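Local coordinates for protein putative peptidase (Bacteroides fragilis, PDB 5DYN) that is a clostripain-family cysteine protease, here represented by its C-terminal part, that probably cleaves and so activates the Bacteroides fragilis toxin, at residues B[13-16]-B[17-21]; B[158-161]-B[162-166]. All coordinates share one frame; numbering follows the deposited sequence.

Contact 1. Residues B[13-16]-B[17-21]; sequences ADLH and AALQV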
loop_
_atom_site.group_PDB
_atom_site.type_symbol
_atom_site.label_atom_id
_atom_site.label_comp_id
_atom_site.label_asym_id
_atom_site.label_seq_id
_atom_site.Cartn_x
_atom_site.Cartn_y
_atom_site.Cartn_z
ATOM N N ALA B 13 -10.661 -7.671 -2.955
ATOM C CA ALA B 13 -12.111 -7.634 -2.779
ATOM C C ALA B 13 -12.492 -8.026 -1.355
ATOM O O ALA B 13 -13.333 -7.381 -0.728
ATOM C CB ALA B 13 -12.797 -8.549 -3.784
ATOM N N ASP B 14 -11.863 -9.084 -0.854
ATOM C CA ASP B 14 -12.074 -9.528 0.519
ATOM C C ASP B 14 -11.579 -8.493 1.528
ATOM O O ASP B 14 -12.205 -8.293 2.571
ATOM C CB ASP B 14 -11.377 -10.866 0.760
ATOM C CG ASP B 14 -11.891 -11.958 -0.148
ATOM O OD1 ASP B 14 -13.071 -11.885 -0.546
ATOM O OD2 ASP B 14 -11.117 -12.883 -0.469
ATOM N N LEU B 15 -10.459 -7.844 1.218
ATOM C CA LEU B 15 -9.930 -6.787 2.076
ATOM C C LEU B 15 -10.924 -5.634 2.172
ATOM O O LEU B 15 -11.201 -5.134 3.263
ATOM C CB LEU B 15 -8.582 -6.282 1.555
ATOM C CG LEU B 15 -8.004 -5.021 2.207
ATOM C CD1 LEU B 15 -7.881 -5.174 3.720
ATOM C CD2 LEU B 15 -6.651 -4.675 1.599
ATOM N N HIS B 16 -11.457 -5.225 1.024
ATOM C CA HIS B 16 -12.467 -4.174 0.972
ATOM C C HIS B 16 -13.703 -4.539 1.787
ATOM O O HIS B 16 -14.240 -3.709 2.526
ATOM C CB HIS B 16 -12.874 -3.885 -0.473
ATOM C CG HIS B 16 -14.046 -2.964 -0.590
ATOM N ND1 HIS B 16 -15.335 -3.418 -0.773
ATOM C CD2 HIS B 16 -14.131 -1.613 -0.534
ATOM C CE1 HIS B 16 -16.159 -2.389 -0.831
ATOM N NE2 HIS B 16 -15.453 -1.280 -0.689
ATOM N N ALA B 17 -14.157 -5.781 1.640
ATOM C CA ALA B 17 -15.306 -6.270 2.395
ATOM C C ALA B 17 -15.045 -6.163 3.895
ATOM O O ALA B 17 -15.929 -5.787 4.663
ATOM C CB ALA B 17 -15.627 -7.707 2.008
ATOM N N ALA B 18 -13.819 -6.478 4.298
ATOM C CA ALA B 18 -13.429 -6.439 5.702
ATOM C C ALA B 18 -13.400 -5.015 6.255
ATOM O O ALA B 18 -13.796 -4.778 7.396
ATOM C CB ALA B 18 -12.072 -7.100 5.887
ATOM N N LEU B 19 -12.932 -4.070 5.448
ATOM C CA LEU B 19 -12.779 -2.690 5.900
ATOM C C LEU B 19 -14.113 -1.947 5.999
ATOM O O LEU B 19 -14.148 -0.768 6.355
ATOM C CB LEU B 19 -11.828 -1.931 4.971
ATOM C CG LEU B 19 -10.353 -2.332 5.055
ATOM C CD1 LEU B 19 -9.518 -1.581 4.028
ATOM C CD2 LEU B 19 -9.818 -2.096 6.459
ATOM N N GLN B 20 -15.207 -2.638 5.691
ATOM C CA GLN B 20 -16.530 -2.031 5.774
ATOM C C GLN B 20 -16.982 -1.840 7.219
ATOM O O GLN B 20 -17.768 -0.940 7.513
ATOM C CB GLN B 20 -17.553 -2.872 5.007
ATOM C CG GLN B 20 -17.332 -2.873 3.502
ATOM C CD GLN B 20 -17.182 -1.472 2.934
ATOM O OE1 GLN B 20 -18.168 -0.769 2.716
ATOM N NE2 GLN B 20 -15.940 -1.058 2.693
ATOM N N VAL B 21 -16.482 -2.684 8.120
ATOM C CA VAL B 21 -16.806 -2.547 9.536
ATOM C C VAL B 21 -15.904 -1.501 10.178
ATOM O O VAL B 21 -16.127 -1.084 11.312
ATOM C CB VAL B 21 -16.669 -3.884 10.296
ATOM C CG1 VAL B 21 -17.592 -4.929 9.694
ATOM C CG2 VAL B 21 -15.226 -4.365 10.286
#
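The imidazole of His-16 is overlapped on one face by the side-chain amide of Gln-20, four residues on. Gln-20 NE2 sits 3.4 Å above the ring plane, displaced toward the rim, and the ring and amide planes differ by 27°, so this is an offset stack. The same nitrogen donates to the backbone: Gln-20 NE2 lies 3.2 Å from His-16 O, with an N-H...O angle of 146° and the donor tilted out of the carbonyl plane. A bend at chi2 of Gln-20 (-51°) folds the amide back over the residue whose carbonyl it donates to. The ring nitrogen beneath it is engaged otherwise, since His-16 NE2 is hydrogen-bonded to Asp-46 OD2, which fixes the ring's rotation.

Around the helix from this polar pair, Leu-15 and Leu-19 meet at an oblique angle through their methyls, Leu-15 CD1 and Leu-19 CD1 being 4.0 Å apart. Leu-19 CG also rests 3.4 Å from Leu-15 O. Both leucines are buried: Leu-15 lies on Phe-30 and Leu-19 on Leu-28 of strand 25-31, while Met-95 and Ile-99 of the other subunit pack on Leu-15 and Leu-19 respectively.

The backbone records the end of the helix. Ala-17 N to Ala-13 O and Ala-18 N to Asp-14 O, each 3.0 Å, are regular i to i+4 bonds. Leu-19 N still reaches Leu-15 O at 3.0 Å, but also makes a weak bond to His-16 O. A type I turn from Ala-18 to Val-21 follows. These features are those of a helix C-terminus, with a glutamine side chain supplying a late donor, at the point where helix 12-18 of this alpha/beta clan CD peptidase fold runs out beside strand 25-31.

Contact 2. Residues B[158-161]-B[162-166]; sequences YDLD and RFIYQ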
loop_
_atom_site.group_PDB
_atom_site.type_symbol
_atom_site.label_atom_id
_atom_site.label_comp_id
_atom_site.label_asym_id
_atom_site.label_seq_id
_atom_site.Cartn_x
_atom_site.Cartn_y
_atom_site.Cartn_z
ATOM N N TYR B 158 3.337 -1.192 -14.010
ATOM C CA TYR B 158 3.947 -0.096 -14.751
ATOM C C TYR B 158 3.383 1.236 -14.283
ATOM O O TYR B 158 2.290 1.291 -13.724
ATOM C CB TYR B 158 3.712 -0.253 -16.250
ATOM C CG TYR B 158 4.469 -1.391 -16.885
ATOM C CD1 TYR B 158 3.958 -2.681 -16.874
ATOM C CD2 TYR B 158 5.692 -1.173 -17.508
ATOM C CE1 TYR B 158 4.647 -3.727 -17.464
ATOM C CE2 TYR B 158 6.387 -2.209 -18.102
ATOM C CZ TYR B 158 5.861 -3.484 -18.075
ATOM O OH TYR B 158 6.548 -4.520 -18.662
ATOM N N ASP B 159 4.124 2.311 -14.515
ATOM C CA ASP B 159 3.650 3.636 -14.142
ATOM C C ASP B 159 2.462 4.047 -15.010
ATOM O O ASP B 159 2.557 4.069 -16.234
ATOM C CB ASP B 159 4.775 4.661 -14.256
ATOM C CG ASP B 159 4.348 6.036 -13.797
ATOM O OD1 ASP B 159 4.291 6.259 -12.569
ATOM O OD2 ASP B 159 4.065 6.890 -14.663
ATOM N N LEU B 160 1.344 4.365 -14.363
ATOM C CA LEU B 160 0.110 4.702 -15.068
ATOM C C LEU B 160 0.259 5.938 -15.946
ATOM O O LEU B 160 -0.145 5.936 -17.111
ATOM C CB LEU B 160 -1.031 4.910 -14.068
ATOM C CG LEU B 160 -2.354 5.421 -14.644
ATOM C CD1 LEU B 160 -2.961 4.397 -15.585
ATOM C CD2 LEU B 160 -3.326 5.776 -13.530
ATOM N N ASP B 161 0.843 6.991 -15.385
ATOM C CA ASP B 161 0.994 8.247 -16.105
ATOM C C ASP B 161 1.848 8.099 -17.362
ATOM O O ASP B 161 1.491 8.609 -18.424
ATOM C CB ASP B 161 1.598 9.314 -15.194
ATOM C CG ASP B 161 1.969 10.575 -15.947
ATOM O OD1 ASP B 161 1.071 11.416 -16.171
ATOM O OD2 ASP B 161 3.155 10.724 -16.315
ATOM N N ARG B 162 2.972 7.401 -17.244
ATOM C CA ARG B 162 3.862 7.215 -18.383
ATOM C C ARG B 162 3.234 6.318 -19.445
ATOM O O ARG B 162 3.516 6.462 -20.635
ATOM C CB ARG B 162 5.204 6.640 -17.926
ATOM C CG ARG B 162 6.040 7.600 -17.094
ATOM C CD ARG B 162 6.517 8.790 -17.917
ATOM N NE ARG B 162 5.530 9.863 -17.973
ATOM C CZ ARG B 162 5.650 10.956 -18.720
ATOM N NH1 ARG B 162 6.720 11.129 -19.484
ATOM N NH2 ARG B 162 4.696 11.876 -18.703
ATOM N N PHE B 163 2.376 5.400 -19.011
ATOM C CA PHE B 163 1.664 4.529 -19.939
ATOM C C PHE B 163 0.634 5.308 -20.761
ATOM O O PHE B 163 0.532 5.123 -21.977
ATOM C CB PHE B 163 0.984 3.385 -19.184
ATOM C CG PHE B 163 0.033 2.583 -20.027
ATOM C CD1 PHE B 163 0.498 1.820 -21.086
ATOM C CD2 PHE B 163 -1.327 2.589 -19.757
ATOM C CE1 PHE B 163 -0.376 1.081 -21.865
ATOM C CE2 PHE B 163 -2.207 1.849 -20.533
ATOM C CZ PHE B 163 -1.730 1.097 -21.589
ATOM N N ILE B 164 -0.129 6.175 -20.100
ATOM C CA ILE B 164 -1.105 7.005 -20.799
ATOM C C ILE B 164 -0.371 7.963 -21.732
ATOM O O ILE B 164 -0.820 8.230 -22.848
ATOM C CB ILE B 164 -2.005 7.802 -19.822
ATOM C CG1 ILE B 164 -2.759 6.853 -18.891
ATOM C CG2 ILE B 164 -3.012 8.648 -20.584
ATOM C CD1 ILE B 164 -3.707 5.917 -19.613
ATOM N N TYR B 165 0.774 8.460 -21.273
ATOM C CA TYR B 165 1.613 9.336 -22.080
ATOM C C TYR B 165 2.100 8.629 -23.343
ATOM O O TYR B 165 2.146 9.219 -24.424
ATOM C CB TYR B 165 2.809 9.828 -21.263
ATOM C CG TYR B 165 3.677 10.829 -21.990
ATOM C CD1 TYR B 165 3.418 12.189 -21.900
ATOM C CD2 TYR B 165 4.757 10.415 -22.761
ATOM C CE1 TYR B 165 4.206 13.109 -22.560
ATOM C CE2 TYR B 165 5.551 11.329 -23.425
ATOM C CZ TYR B 165 5.270 12.673 -23.320
ATOM O OH TYR B 165 6.056 13.590 -23.975
ATOM N N GLN B 166 2.467 7.363 -23.192
ATOM C CA GLN B 166 2.974 6.566 -24.301
ATOM C C GLN B 166 1.920 6.384 -25.392
ATOM O O GLN B 166 2.173 6.658 -26.567
ATOM C CB GLN B 166 3.446 5.202 -23.795
ATOM C CG GLN B 166 4.209 4.370 -24.814
ATOM C CD GLN B 166 5.687 4.704 -24.849
ATOM O OE1 GLN B 166 6.073 5.874 -24.858
ATOM N NE2 GLN B 166 6.525 3.673 -24.856
#
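Asp-159 caps the helix that starts at Leu-160: its OD2 accepts from Arg-162 N at 2.8 Å, on the anti side of the carboxylate, while OD1 is held by Tyr-148 OH and Lys-209 N. With CG anti to the backbone N (chi1 -177°), the carboxylate swings beside the first turn. This buried end is close-packed. Leu-160 and Ile-164 run side by side, with Leu-160 CD1 4.1 Å from Ile-164 CG1, and Trp-177 covers both.

The looser, partly exposed side is carried by Arg-162 and Tyr-165. From it Arg-162 reaches in to the buried carboxylate of Asp-161 and grips it side-on, NE at 3.0 Å and NH2 at 3.1 Å from the single atom OD2, the two planes only 16° apart. Lys-209 NZ forms a second salt bridge to that oxygen, and Tyr-174 OH binds OD1. Bends at chi2 and chi3 lay the guanidinium over Tyr-165, whose ring centre has Arg-162 NH1 3.8 Å above it.

In the fold, strand 158-159 pairs antiparallel with strand 212-213 and passes straight into helix 160-167, which packs against helix 172-182 through Leu-160, Asp-161 and Ile-164.

Contacts 1 and 2 lie on opposite sides of the chain's centre, which is 19 Å from the centre of the first and 12 Å from that of the second. Their own centres are 29 Å apart and their nearest atoms about 18 Å, so they do not touch. They sit at contrasting ends of two different helices: residues 13-21 at the C-terminal exit of helix 12-18, residues 158-166 at the capped start of helix 160-167. Contact 1 also faces the other subunit, which does not reach contact 2. A bound sodium ion is about 13 Å from the Leu-15 side chain, and one lies about 4 Å from that of Arg-162. Arg-162 also makes a long, weak ion pair with Asp-207, a residue of a sodium site.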